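Local coordinates for protein threonine phosphate decarboxylase-like enzyme (Sulfurospirillum multivorans, PDB 6OUX) that decarboxylates L-serine O-phosphate to ethanolamine O-phosphate with the help of pyridoxal phosphate, supplying a precursor for norcobamide biosynthesis, at residues A108-Q113 against G250-Y255; K244-A249 against R284-E289; S344-E349 against K386-D391; T5-N10 against A339-S344. All coordinates share one frame; numbering follows the deposited sequence.

Interaction 1: residues A108-Q113 against G250-Y255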
loop_
_atom_site.group_PDB
_atom_site.type_symbol
_atom_site.label_atom_id
_atom_site.label_comp_id
_atom_site.label_asym_id
_atom_site.label_seq_id
_atom_site.Cartn_x
_atom_site.Cartn_y
_atom_site.Cartn_z
ATOM N N ALA A 108 5.823 -8.862 3.704
ATOM C CA ALA A 108 7.081 -9.189 4.312
ATOM C C ALA A 108 8.274 -8.631 3.499
ATOM O O ALA A 108 9.156 -7.945 4.029
ATOM C CB ALA A 108 7.175 -10.695 4.464
ATOM N N THR A 109 8.286 -8.886 2.188
ATOM C CA THR A 109 9.342 -8.413 1.325
ATOM C C THR A 109 9.444 -6.863 1.275
ATOM O O THR A 109 10.529 -6.356 1.339
ATOM C CB THR A 109 9.199 -9.022 -0.081
ATOM O OG1 THR A 109 9.130 -10.440 0.073
ATOM C CG2 THR A 109 10.435 -8.673 -0.959
ATOM N N GLU A 110 8.323 -6.146 1.224
ATOM C CA GLU A 110 8.322 -4.684 1.330
ATOM C C GLU A 110 8.932 -4.202 2.666
ATOM O O GLU A 110 9.697 -3.210 2.677
ATOM C CB GLU A 110 6.944 -4.048 1.140
ATOM C CG GLU A 110 6.206 -4.315 -0.188
ATOM C CD GLU A 110 5.746 -5.774 -0.407
ATOM O OE1 GLU A 110 5.674 -6.585 0.522
ATOM O OE2 GLU A 110 5.434 -6.152 -1.563
ATOM N N ILE A 111 8.600 -4.875 3.770
ATOM C CA ILE A 111 9.177 -4.514 5.048
ATOM C C ILE A 111 10.688 -4.765 5.055
ATOM O O ILE A 111 11.437 -3.922 5.536
ATOM C CB ILE A 111 8.452 -5.188 6.207
ATOM C CG1 ILE A 111 7.026 -4.584 6.302
ATOM C CG2 ILE A 111 9.224 -4.982 7.521
ATOM C CD1 ILE A 111 6.119 -5.469 7.211
ATOM N N ILE A 112 11.150 -5.895 4.502
ATOM C CA ILE A 112 12.582 -6.188 4.490
ATOM C C ILE A 112 13.365 -5.222 3.606
ATOM O O ILE A 112 14.456 -4.823 3.939
ATOM C CB ILE A 112 12.847 -7.658 4.103
ATOM C CG1 ILE A 112 12.301 -8.595 5.184
ATOM C CG2 ILE A 112 14.347 -7.929 3.912
ATOM C CD1 ILE A 112 12.342 -10.067 4.806
ATOM N N GLN A 113 12.768 -4.795 2.512
ATOM C CA GLN A 113 13.365 -3.784 1.673
ATOM C C GLN A 113 13.518 -2.462 2.388
ATOM O O GLN A 113 14.591 -1.847 2.227
ATOM C CB GLN A 113 12.599 -3.683 0.334
ATOM C CG GLN A 113 12.812 -4.992 -0.445
ATOM C CD GLN A 113 11.917 -5.250 -1.666
ATOM O OE1 GLN A 113 12.214 -6.160 -2.480
ATOM N NE2 GLN A 113 10.838 -4.486 -1.804
ATOM N N GLY A 250 -5.739 -9.865 -3.267
ATOM C CA GLY A 250 -5.843 -8.441 -3.568
ATOM C C GLY A 250 -5.805 -7.495 -2.385
ATOM O O GLY A 250 -6.075 -6.282 -2.571
ATOM N N VAL A 251 -5.546 -8.042 -1.177
ATOM C CA VAL A 251 -5.264 -7.207 0.051
ATOM C C VAL A 251 -3.880 -7.562 0.589
ATOM O O VAL A 251 -3.606 -8.704 0.899
ATOM C CB VAL A 251 -6.409 -7.180 1.111
ATOM C CG1 VAL A 251 -7.626 -7.955 0.629
ATOM C CG2 VAL A 251 -5.981 -7.569 2.526
ATOM N N ARG A 252 -3.019 -6.571 0.654
ATOM C CA ARG A 252 -1.586 -6.786 0.899
ATOM C C ARG A 252 -1.212 -6.328 2.284
ATOM O O ARG A 252 -1.209 -5.141 2.569
ATOM C CB ARG A 252 -0.733 -6.049 -0.140
ATOM C CG ARG A 252 -0.915 -6.560 -1.572
ATOM C CD ARG A 252 0.349 -6.403 -2.423
ATOM N NE ARG A 252 1.044 -5.140 -2.150
ATOM C CZ ARG A 252 2.350 -4.923 -2.344
ATOM N NH1 ARG A 252 3.148 -5.884 -2.826
ATOM N NH2 ARG A 252 2.867 -3.730 -2.060
ATOM N N LEU A 253 -0.893 -7.287 3.151
ATOM C CA LEU A 253 -0.606 -7.019 4.555
ATOM C C LEU A 253 0.516 -7.859 5.092
ATOM O O LEU A 253 0.574 -9.037 4.846
ATOM C CB LEU A 253 -1.787 -7.399 5.419
ATOM C CG LEU A 253 -3.040 -6.582 5.271
ATOM C CD1 LEU A 253 -4.158 -7.293 6.003
ATOM C CD2 LEU A 253 -2.828 -5.186 5.805
ATOM N N GLY A 254 1.379 -7.255 5.884
ATOM C CA GLY A 254 2.385 -8.026 6.587
ATOM C C GLY A 254 2.754 -7.262 7.815
ATOM O O GLY A 254 2.414 -6.042 7.933
ATOM N N TYR A 255 3.427 -7.935 8.734
ATOM C CA TYR A 255 3.904 -7.215 9.931
ATOM C C TYR A 255 5.353 -7.587 10.244
ATOM O O TYR A 255 5.909 -8.532 9.677
ATOM C CB TYR A 255 2.980 -7.434 11.137
ATOM C CG TYR A 255 3.084 -8.848 11.767
ATOM C CD1 TYR A 255 2.352 -9.902 11.284
ATOM C CD2 TYR A 255 3.925 -9.089 12.807
ATOM C CE1 TYR A 255 2.429 -11.175 11.861
ATOM C CE2 TYR A 255 4.039 -10.354 13.373
ATOM C CZ TYR A 255 3.310 -11.378 12.883
ATOM O OH TYR A 255 3.449 -12.582 13.437
#
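Glu-110 and Ile-111, neighbours on the first turn of helix 108-116, divide the contact with Arg-252 to Tyr-255 into a charged half and an apolar half. The helix begins with Ala-108, whose backbone N lies where a side chain on Gly-254 would project: a CB built there would come within about 3.0 Å of the Ala-108 N, so the bare glycine lets helix and strand lie close. Two residues on, within the same turn, Glu-110 forms a salt bridge, its OE2 standing 2.6 Å from Arg-252 NH1. The bond is short but weak, its N-H...O angle only 120°, and the carboxylate and guanidinium planes stand 84° apart. A bend at chi2 (68°) folds the Glu-110 chain back, and its CG packs 3.9 Å from Arg-252 NH2. The arginine also touches Asn-106 and, on the second subunit, Asn-274 of that chain, which places the pair near the dimer interface. Ile-111 then takes over: its CD1 rests 3.8 Å from Gly-254 O and equally near Tyr-255 C, an aliphatic tip laid against the strand backbone. Strand 254-257 is antiparallel to its neighbours 102-105 and 236-241, and a helix packed on such a strand within a seven-stranded mixed sheet is characteristic of the large domain of fold type I pyridoxal phosphate enzymes.

Interaction 2: residues K244-A249 against R284-E289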
loop_
_atom_site.group_PDB
_atom_site.type_symbol
_atom_site.label_atom_id
_atom_site.label_comp_id
_atom_site.label_asym_id
_atom_site.label_seq_id
_atom_site.Cartn_x
_atom_site.Cartn_y
_atom_site.Cartn_z
ATOM N N LYS A 244 -0.080 -14.663 2.416
ATOM C CA LYS A 244 0.163 -15.988 1.869
ATOM C C LYS A 244 -0.351 -17.166 2.705
ATOM O O LYS A 244 -0.247 -18.333 2.268
ATOM C CB LYS A 244 1.641 -16.141 1.565
ATOM C CG LYS A 244 2.084 -15.115 0.532
ATOM C CD LYS A 244 3.586 -14.952 0.500
ATOM C CE LYS A 244 3.942 -13.713 -0.295
ATOM N NZ LYS A 244 5.306 -13.875 -0.868
ATOM N N ASP A 245 -0.884 -16.879 3.896
ATOM C CA ASP A 245 -1.466 -17.923 4.752
ATOM C C ASP A 245 -2.945 -17.631 5.025
ATOM O O ASP A 245 -3.811 -18.432 4.661
ATOM C CB ASP A 245 -0.606 -18.192 6.014
ATOM C CG ASP A 245 -0.340 -16.947 6.877
ATOM O OD1 ASP A 245 -0.846 -15.840 6.611
ATOM O OD2 ASP A 245 0.409 -17.081 7.854
ATOM N N PHE A 246 -3.257 -16.480 5.626
ATOM C CA PHE A 246 -4.679 -16.069 5.776
ATOM C C PHE A 246 -5.292 -15.779 4.394
ATOM O O PHE A 246 -6.494 -15.570 4.301
ATOM C CB PHE A 246 -4.861 -14.875 6.715
ATOM C CG PHE A 246 -4.403 -15.128 8.137
ATOM C CD1 PHE A 246 -5.237 -15.776 9.056
ATOM C CD2 PHE A 246 -3.141 -14.708 8.576
ATOM C CE1 PHE A 246 -4.814 -16.001 10.366
ATOM C CE2 PHE A 246 -2.728 -14.923 9.881
ATOM C CZ PHE A 246 -3.561 -15.571 10.778
ATOM N N GLY A 247 -4.436 -15.752 3.354
ATOM C CA GLY A 247 -4.815 -16.063 1.974
ATOM C C GLY A 247 -5.834 -15.097 1.485
ATOM O O GLY A 247 -7.005 -15.264 1.793
ATOM N N ILE A 248 -5.409 -14.119 0.698
ATOM C CA ILE A 248 -6.249 -12.970 0.360
ATOM C C ILE A 248 -5.453 -12.100 -0.584
ATOM O O ILE A 248 -4.861 -11.109 -0.174
ATOM C CB ILE A 248 -6.660 -12.162 1.617
ATOM C CG1 ILE A 248 -7.675 -12.939 2.438
ATOM C CG2 ILE A 248 -7.335 -10.856 1.231
ATOM C CD1 ILE A 248 -7.829 -12.383 3.836
ATOM N N ALA A 249 -5.489 -12.496 -1.852
ATOM C CA ALA A 249 -4.612 -11.979 -2.903
ATOM C C ALA A 249 -4.574 -10.462 -3.011
ATOM O O ALA A 249 -3.512 -9.859 -2.849
ATOM C CB ALA A 249 -5.016 -12.583 -4.256
ATOM N N ARG A 284 -8.449 -6.993 11.443
ATOM C CA ARG A 284 -9.258 -7.136 12.654
ATOM C C ARG A 284 -9.964 -8.479 12.697
ATOM O O ARG A 284 -10.180 -9.029 13.781
ATOM C CB ARG A 284 -10.277 -6.050 12.770
ATOM C CG ARG A 284 -9.696 -4.669 12.985
ATOM C CD ARG A 284 -10.833 -3.635 13.059
ATOM N NE ARG A 284 -10.258 -2.329 13.260
ATOM C CZ ARG A 284 -9.891 -1.830 14.439
ATOM N NH1 ARG A 284 -10.123 -2.482 15.584
ATOM N NH2 ARG A 284 -9.321 -0.639 14.464
ATOM N N LEU A 285 -10.288 -9.023 11.541
ATOM C CA LEU A 285 -10.788 -10.364 11.475
ATOM C C LEU A 285 -9.763 -11.367 11.987
ATOM O O LEU A 285 -10.044 -12.197 12.850
ATOM C CB LEU A 285 -11.174 -10.674 10.026
ATOM C CG LEU A 285 -11.842 -12.019 9.826
ATOM C CD1 LEU A 285 -13.239 -12.031 10.463
ATOM C CD2 LEU A 285 -11.881 -12.240 8.341
ATOM N N PHE A 286 -8.549 -11.249 11.466
ATOM C CA PHE A 286 -7.479 -12.246 11.642
ATOM C C PHE A 286 -7.078 -12.437 13.076
ATOM O O PHE A 286 -6.475 -13.457 13.383
ATOM C CB PHE A 286 -6.227 -11.857 10.839
ATOM C CG PHE A 286 -6.396 -11.896 9.352
ATOM C CD1 PHE A 286 -7.483 -12.504 8.733
ATOM C CD2 PHE A 286 -5.435 -11.277 8.538
ATOM C CE1 PHE A 286 -7.594 -12.492 7.339
ATOM C CE2 PHE A 286 -5.550 -11.257 7.165
ATOM C CZ PHE A 286 -6.607 -11.888 6.565
ATOM N N VAL A 287 -7.476 -11.520 13.962
ATOM C CA VAL A 287 -7.193 -11.667 15.405
ATOM C C VAL A 287 -8.394 -11.958 16.292
ATOM O O VAL A 287 -8.260 -12.134 17.520
ATOM C CB VAL A 287 -6.308 -10.484 15.905
ATOM C CG1 VAL A 287 -5.070 -10.363 15.016
ATOM C CG2 VAL A 287 -7.050 -9.158 15.929
ATOM N N ARG A 288 -9.578 -12.101 15.707
ATOM C CA ARG A 288 -10.733 -12.525 16.493
ATOM C C ARG A 288 -10.590 -13.992 16.847
ATOM O O ARG A 288 -10.241 -14.806 16.011
ATOM C CB ARG A 288 -12.033 -12.311 15.750
ATOM C CG ARG A 288 -12.819 -11.105 16.229
ATOM C CD ARG A 288 -13.551 -10.497 15.089
ATOM N NE ARG A 288 -14.531 -11.401 14.561
ATOM C CZ ARG A 288 -15.255 -11.172 13.473
ATOM N NH1 ARG A 288 -15.062 -10.093 12.738
ATOM N NH2 ARG A 288 -16.163 -12.051 13.104
ATOM N N GLU A 289 -10.861 -14.314 18.108
ATOM C CA GLU A 289 -10.972 -15.683 18.617
ATOM C C GLU A 289 -11.810 -16.642 17.766
ATOM O O GLU A 289 -11.399 -17.784 17.515
ATOM C CB GLU A 289 -11.561 -15.632 20.054
ATOM C CG GLU A 289 -11.872 -16.984 20.689
ATOM C CD GLU A 289 -13.287 -17.487 20.409
ATOM O OE1 GLU A 289 -14.257 -16.722 20.657
ATOM O OE2 GLU A 289 -13.429 -18.655 19.957
#
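Phe-286 and Phe-246 form an offset (parallel-displaced) stack, and it is this stack that ties the end of helix 277-286 to the loop between strands 236-241 and 254-257. Ring centroids are 4.5 Å apart and the planes only 15° from parallel, the two side chains running antiparallel, each overlapping the other's near part. The displacement brings Phe-246 CB over the face of the Phe-286 ring, 3.6 Å from its centroid, as a CH-pi contact. Phe-286 CG in turn lies over a face of the Phe-246 ring, 3.9 Å above its plane. At the rim of the Phe-286 ring, near its plane, comes Ile-248 CD1; the modelled approach is too close to be trusted in detail. The loop has its own brace, for Phe-246 N donates to Asp-245 OD1 across 2.7 Å, while the other carboxylate oxygen pairs with Lys-240. Beyond the rings, Phe-246 also meets Tyr-295 and Phe-286 touches Val-59, so helices 289-314 and 53-68 complete the surroundings. Further along, Arg-288 occupies the N-cap position of helix 289-314 and forms a salt bridge with Glu-66; one face of its guanidinium is covered by Leu-285 CD1, 3.4 Å above the plane.

Interaction 3: residues S344-E349 against K386-D391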
loop_
_atom_site.group_PDB
_atom_site.type_symbol
_atom_site.label_atom_id
_atom_site.label_comp_id
_atom_site.label_asym_id
_atom_site.label_seq_id
_atom_site.Cartn_x
_atom_site.Cartn_y
_atom_site.Cartn_z
ATOM N N SER A 344 4.968 -25.186 -20.784
ATOM C CA SER A 344 4.144 -25.031 -21.956
ATOM C C SER A 344 3.119 -26.156 -22.116
ATOM O O SER A 344 1.976 -25.907 -22.463
ATOM C CB SER A 344 5.037 -24.913 -23.190
ATOM O OG SER A 344 5.819 -23.765 -23.108
ATOM N N ALA A 345 3.507 -27.384 -21.854
ATOM C CA ALA A 345 2.554 -28.467 -21.970
ATOM C C ALA A 345 1.467 -28.381 -20.910
ATOM O O ALA A 345 0.283 -28.647 -21.216
ATOM C CB ALA A 345 3.250 -29.823 -21.906
ATOM N N LEU A 346 1.842 -28.003 -19.678
ATOM C CA LEU A 346 0.862 -27.796 -18.625
ATOM C C LEU A 346 -0.139 -26.728 -19.019
ATOM O O LEU A 346 -1.346 -26.883 -18.763
ATOM C CB LEU A 346 1.541 -27.412 -17.297
ATOM C CG LEU A 346 2.259 -28.576 -16.594
ATOM C CD1 LEU A 346 3.282 -28.087 -15.592
ATOM C CD2 LEU A 346 1.244 -29.497 -15.936
ATOM N N LEU A 347 0.332 -25.620 -19.573
ATOM C CA LEU A 347 -0.594 -24.528 -19.965
ATOM C C LEU A 347 -1.530 -25.015 -21.118
ATOM O O LEU A 347 -2.781 -24.998 -21.014
ATOM C CB LEU A 347 0.184 -23.278 -20.403
ATOM C CG LEU A 347 0.708 -22.471 -19.212
ATOM C CD1 LEU A 347 1.670 -21.376 -19.669
ATOM C CD2 LEU A 347 -0.458 -21.901 -18.415
ATOM N N VAL A 348 -0.905 -25.496 -22.180
ATOM C CA VAL A 348 -1.634 -25.714 -23.437
ATOM C C VAL A 348 -2.590 -26.894 -23.267
ATOM O O VAL A 348 -3.727 -26.858 -23.685
ATOM C CB VAL A 348 -0.621 -25.906 -24.615
ATOM C CG1 VAL A 348 -1.263 -26.468 -25.883
ATOM C CG2 VAL A 348 0.044 -24.594 -24.961
ATOM N N GLU A 349 -2.123 -27.959 -22.660
ATOM C CA GLU A 349 -2.842 -29.207 -22.670
ATOM C C GLU A 349 -3.765 -29.305 -21.460
ATOM O O GLU A 349 -4.800 -29.962 -21.526
ATOM C CB GLU A 349 -1.829 -30.364 -22.790
ATOM C CG GLU A 349 -1.148 -30.346 -24.143
ATOM C CD GLU A 349 0.165 -31.137 -24.256
ATOM O OE1 GLU A 349 0.413 -32.088 -23.472
ATOM O OE2 GLU A 349 0.954 -30.780 -25.169
ATOM N N LYS A 386 2.320 -36.499 -14.756
ATOM C CA LYS A 386 2.696 -37.906 -14.996
ATOM C C LYS A 386 2.659 -38.209 -16.520
ATOM O O LYS A 386 3.529 -38.848 -17.065
ATOM C CB LYS A 386 1.785 -38.891 -14.242
ATOM C CG LYS A 386 2.321 -39.298 -12.898
ATOM C CD LYS A 386 1.573 -40.508 -12.376
ATOM C CE LYS A 386 1.862 -40.792 -10.902
ATOM N NZ LYS A 386 0.532 -40.945 -10.248
ATOM N N SER A 387 1.634 -37.695 -17.155
ATOM C CA SER A 387 1.412 -37.826 -18.554
ATOM C C SER A 387 2.466 -37.087 -19.396
ATOM O O SER A 387 3.021 -37.673 -20.312
ATOM C CB SER A 387 0.018 -37.307 -18.892
ATOM O OG SER A 387 -0.018 -36.818 -20.224
ATOM N N ILE A 388 2.718 -35.818 -19.073
ATOM C CA ILE A 388 3.756 -35.022 -19.716
ATOM C C ILE A 388 5.140 -35.610 -19.550
ATOM O O ILE A 388 5.943 -35.522 -20.475
ATOM C CB ILE A 388 3.778 -33.557 -19.200
ATOM C CG1 ILE A 388 2.495 -32.832 -19.612
ATOM C CG2 ILE A 388 4.985 -32.838 -19.740
ATOM C CD1 ILE A 388 2.223 -31.524 -18.895
ATOM N N LEU A 389 5.437 -36.204 -18.399
ATOM C CA LEU A 389 6.764 -36.753 -18.150
ATOM C C LEU A 389 6.913 -38.261 -18.412
ATOM O O LEU A 389 7.949 -38.856 -18.050
ATOM C CB LEU A 389 7.202 -36.447 -16.700
ATOM C CG LEU A 389 7.268 -34.947 -16.334
ATOM C CD1 LEU A 389 7.634 -34.731 -14.873
ATOM C CD2 LEU A 389 8.327 -34.272 -17.225
ATOM N N LYS A 390 5.882 -38.882 -18.963
ATOM C CA LYS A 390 5.965 -40.289 -19.335
ATOM C C LYS A 390 7.078 -40.408 -20.395
ATOM O O LYS A 390 7.105 -39.595 -21.321
ATOM C CB LYS A 390 4.634 -40.711 -19.938
ATOM C CG LYS A 390 4.266 -42.171 -19.781
ATOM C CD LYS A 390 2.967 -42.450 -20.516
ATOM C CE LYS A 390 2.571 -43.917 -20.413
ATOM N NZ LYS A 390 1.246 -44.095 -21.062
ATOM N N ASP A 391 8.003 -41.360 -20.291
ATOM C CA ASP A 391 8.998 -41.483 -21.400
ATOM C C ASP A 391 8.330 -41.651 -22.801
ATOM O O ASP A 391 8.533 -40.787 -23.639
ATOM C CB ASP A 391 10.181 -42.443 -21.115
ATOM C CG ASP A 391 11.556 -41.719 -21.210
ATOM O OD1 ASP A 391 11.573 -40.458 -21.293
ATOM O OD2 ASP A 391 12.609 -42.404 -21.235
#
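Ile-388 sets its CD1 methyl against Ala-345 and Leu-346, and nearly everything in this contact is organised around that one group. From Ala-345 the CB lies 3.6 Å from CD1, meeting the isoleucine alongside, since the same CB is also 3.9 Å from Ile-388 CG1. Leu-346 runs at about a right angle to the isoleucine, laying its CD2 3.7 Å from CD1. The methyl also reaches the Leu-346 backbone N at 3.6 Å, touching the helix surface itself. The first torsion explains this reach: with CG1 anti to the carbonyl carbon (chi1 -66°) and the chain extended beyond it, CD1 is carried forward, while CG2 stays back, 4.1 Å from Ala-345 CB. A valine here lacks that methyl and would probably leave a gap beside Ala-345 and Leu-346. Glu-349 passes at the margin, its carboxylate engaged in a salt bridge with Arg-9. The arrangement joins the end of helix 375-388 to the middle of helix 339-350, with Phe-341 and Tyr-350 as further neighbours of the isoleucine. Leu-346 reaches on to Ile-352 and Val-354 of strand 352-356, whereas Leu-347 packs against helix 11-19.

Interaction 4: residues T5-N10 against A339-S344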
loop_
_atom_site.group_PDB
_atom_site.type_symbol
_atom_site.label_atom_id
_atom_site.label_comp_id
_atom_site.label_asym_id
_atom_site.label_seq_id
_atom_site.Cartn_x
_atom_site.Cartn_y
_atom_site.Cartn_z
ATOM N N THR A 5 10.232 -35.912 -31.574
ATOM C CA THR A 5 9.399 -35.052 -32.458
ATOM C C THR A 5 8.120 -34.646 -31.728
ATOM O O THR A 5 7.761 -33.465 -31.740
ATOM C CB THR A 5 9.135 -35.698 -33.846
ATOM O OG1 THR A 5 10.408 -35.974 -34.494
ATOM C CG2 THR A 5 8.352 -34.778 -34.733
ATOM N N MET A 6 7.467 -35.625 -31.076
ATOM C CA MET A 6 6.236 -35.409 -30.314
ATOM C C MET A 6 6.518 -34.355 -29.234
ATOM O O MET A 6 5.719 -33.456 -28.983
ATOM C CB MET A 6 5.713 -36.758 -29.704
ATOM C CG MET A 6 5.166 -37.768 -30.744
ATOM S SD MET A 6 4.638 -39.425 -30.125
ATOM C CE MET A 6 3.534 -39.854 -31.489
ATOM N N ASN A 7 7.690 -34.438 -28.635
ATOM C CA ASN A 7 8.085 -33.456 -27.631
ATOM C C ASN A 7 8.405 -32.036 -28.115
ATOM O O ASN A 7 8.594 -31.157 -27.280
ATOM C CB ASN A 7 9.228 -34.019 -26.787
ATOM C CG ASN A 7 8.753 -35.164 -25.890
ATOM O OD1 ASN A 7 7.538 -35.370 -25.692
ATOM N ND2 ASN A 7 9.701 -35.934 -25.380
ATOM N N ALA A 8 8.466 -31.814 -29.433
ATOM C CA ALA A 8 8.643 -30.463 -29.971
ATOM C C ALA A 8 7.287 -29.830 -30.379
ATOM O O ALA A 8 7.268 -28.716 -30.924
ATOM C CB ALA A 8 9.606 -30.500 -31.157
ATOM N N ARG A 9 6.186 -30.561 -30.126
ATOM C CA ARG A 9 4.800 -30.146 -30.407
ATOM C C ARG A 9 4.451 -28.679 -30.123
ATOM O O ARG A 9 3.681 -28.081 -30.847
ATOM C CB ARG A 9 3.866 -30.887 -29.465
ATOM C CG ARG A 9 3.106 -32.049 -30.010
ATOM C CD ARG A 9 2.385 -32.718 -28.824
ATOM N NE ARG A 9 3.340 -33.390 -27.920
ATOM C CZ ARG A 9 3.504 -33.156 -26.615
ATOM N NH1 ARG A 9 2.771 -32.257 -25.968
ATOM N NH2 ARG A 9 4.417 -33.844 -25.947
ATOM N N ASN A 10 4.921 -28.152 -29.001
ATOM C CA ASN A 10 4.478 -26.816 -28.531
ATOM C C ASN A 10 5.497 -25.714 -28.747
ATOM O O ASN A 10 5.420 -24.643 -28.133
ATOM C CB ASN A 10 4.125 -26.874 -27.028
ATOM C CG ASN A 10 2.943 -27.797 -26.708
ATOM O OD1 ASN A 10 2.978 -28.551 -25.717
ATOM N ND2 ASN A 10 1.883 -27.713 -27.498
ATOM N N ALA A 339 12.435 -27.078 -18.131
ATOM C CA ALA A 339 11.264 -26.526 -17.438
ATOM C C ALA A 339 10.284 -25.922 -18.451
ATOM O O ALA A 339 9.071 -26.076 -18.295
ATOM C CB ALA A 339 11.670 -25.490 -16.406
ATOM N N SER A 340 10.794 -25.234 -19.456
ATOM C CA SER A 340 9.934 -24.573 -20.525
ATOM C C SER A 340 9.003 -25.557 -21.268
ATOM O O SER A 340 7.829 -25.274 -21.489
ATOM C CB SER A 340 10.808 -23.774 -21.555
ATOM O OG SER A 340 11.781 -24.648 -22.181
ATOM N N PHE A 341 9.515 -26.739 -21.564
ATOM C CA PHE A 341 8.745 -27.814 -22.146
ATOM C C PHE A 341 7.586 -28.208 -21.250
ATOM O O PHE A 341 6.485 -28.318 -21.721
ATOM C CB PHE A 341 9.612 -29.041 -22.370
ATOM C CG PHE A 341 8.833 -30.267 -22.737
ATOM C CD1 PHE A 341 8.274 -30.414 -24.021
ATOM C CD2 PHE A 341 8.650 -31.280 -21.814
ATOM C CE1 PHE A 341 7.518 -31.536 -24.318
ATOM C CE2 PHE A 341 7.898 -32.397 -22.120
ATOM C CZ PHE A 341 7.330 -32.523 -23.353
ATOM N N VAL A 342 7.861 -28.385 -19.968
ATOM C CA VAL A 342 6.869 -28.797 -18.993
ATOM C C VAL A 342 5.865 -27.701 -18.766
ATOM O O VAL A 342 4.666 -27.954 -18.785
ATOM C CB VAL A 342 7.498 -29.318 -17.689
ATOM C CG1 VAL A 342 6.446 -29.726 -16.666
ATOM C CG2 VAL A 342 8.325 -30.504 -18.014
ATOM N N ILE A 343 6.338 -26.487 -18.581
ATOM C CA ILE A 343 5.446 -25.323 -18.387
ATOM C C ILE A 343 4.475 -25.056 -19.550
ATOM O O ILE A 343 3.280 -24.827 -19.339
ATOM C CB ILE A 343 6.251 -24.100 -17.992
ATOM C CG1 ILE A 343 6.886 -24.346 -16.632
ATOM C CG2 ILE A 343 5.419 -22.809 -17.989
ATOM C CD1 ILE A 343 8.127 -23.459 -16.335
ATOM N N SER A 344 4.968 -25.186 -20.784
ATOM C CA SER A 344 4.144 -25.031 -21.956
ATOM C C SER A 344 3.119 -26.156 -22.116
ATOM O O SER A 344 1.976 -25.907 -22.463
ATOM C CB SER A 344 5.037 -24.913 -23.190
ATOM O OG SER A 344 5.819 -23.765 -23.108
#
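Phe-341 reaches out from helix 339-350 to the type I turn of Met-6 to Arg-9, and its ring can be followed outward from CB. The first torsion sets CG anti to the backbone N (chi1 170°), which swings the ring out to the N-terminal segment. CB and CG lead up to the contact, which starts at CD1, 3.4 Å from Asn-7 O. At CE1 the same carbonyl oxygen is closer still, 3.2 Å away and oblique to the ring, with Asn-7 CB 3.9 Å from CE1. CZ, at the tip, meets the amide end of Asn-7, whose OD1 lies 3.7 Å off, the amide and ring planes being 60° apart. Arg-9 comes in at the ring's edge, its NH2 4.1 Å from Phe-341 CZ and its guanidinium tilted 72° to the ring; NH1 of this arginine is held by Glu-349. A leucine here has no CE1 or CZ, and would probably leave Asn-7 O and the Arg-9 guanidinium without the ring rim they meet, opening a gap beside the turn. One turn further, Asn-10 and Ser-344 approach through their CB atoms at 4.4 Å. Ser-344 OG bonds back to Ser-340 O, reaching it from the face opposite to Ser-344 N. Around the contact, helix 11-19 follows Asn-10 and supplies Thr-14 to Ser-344 OG, while strand 352-356 receives Ile-343, and Ile-388 of helix 375-388 touches Phe-341.

In the fold
The four contacts fall into two pairs. Interactions 3 and 4 share Ser-344 and have centres 8 Å apart; helix 339-350 carries the N-terminal segment in interaction 4 and helix 375-388 in interaction 3. A salt bridge, Arg-9 NH1 to Glu-349 OE2 at 2.5 Å, also links the two. Interactions 1 and 2 have centres 14 Å apart, and their segments adjoin at residues 249 and 250, so one continuous piece of chain, a loop running into strand 254-257, serves both. The pairs are well separated, with centres 35 to 39 Å apart. Interaction 3 has a measured relation to the substrate-binding residues: the Leu-346 side chain lies about 10 Å from that of Arg-355 and about 11 Å from that of Arg-369, which bind O-phospho-L-serine.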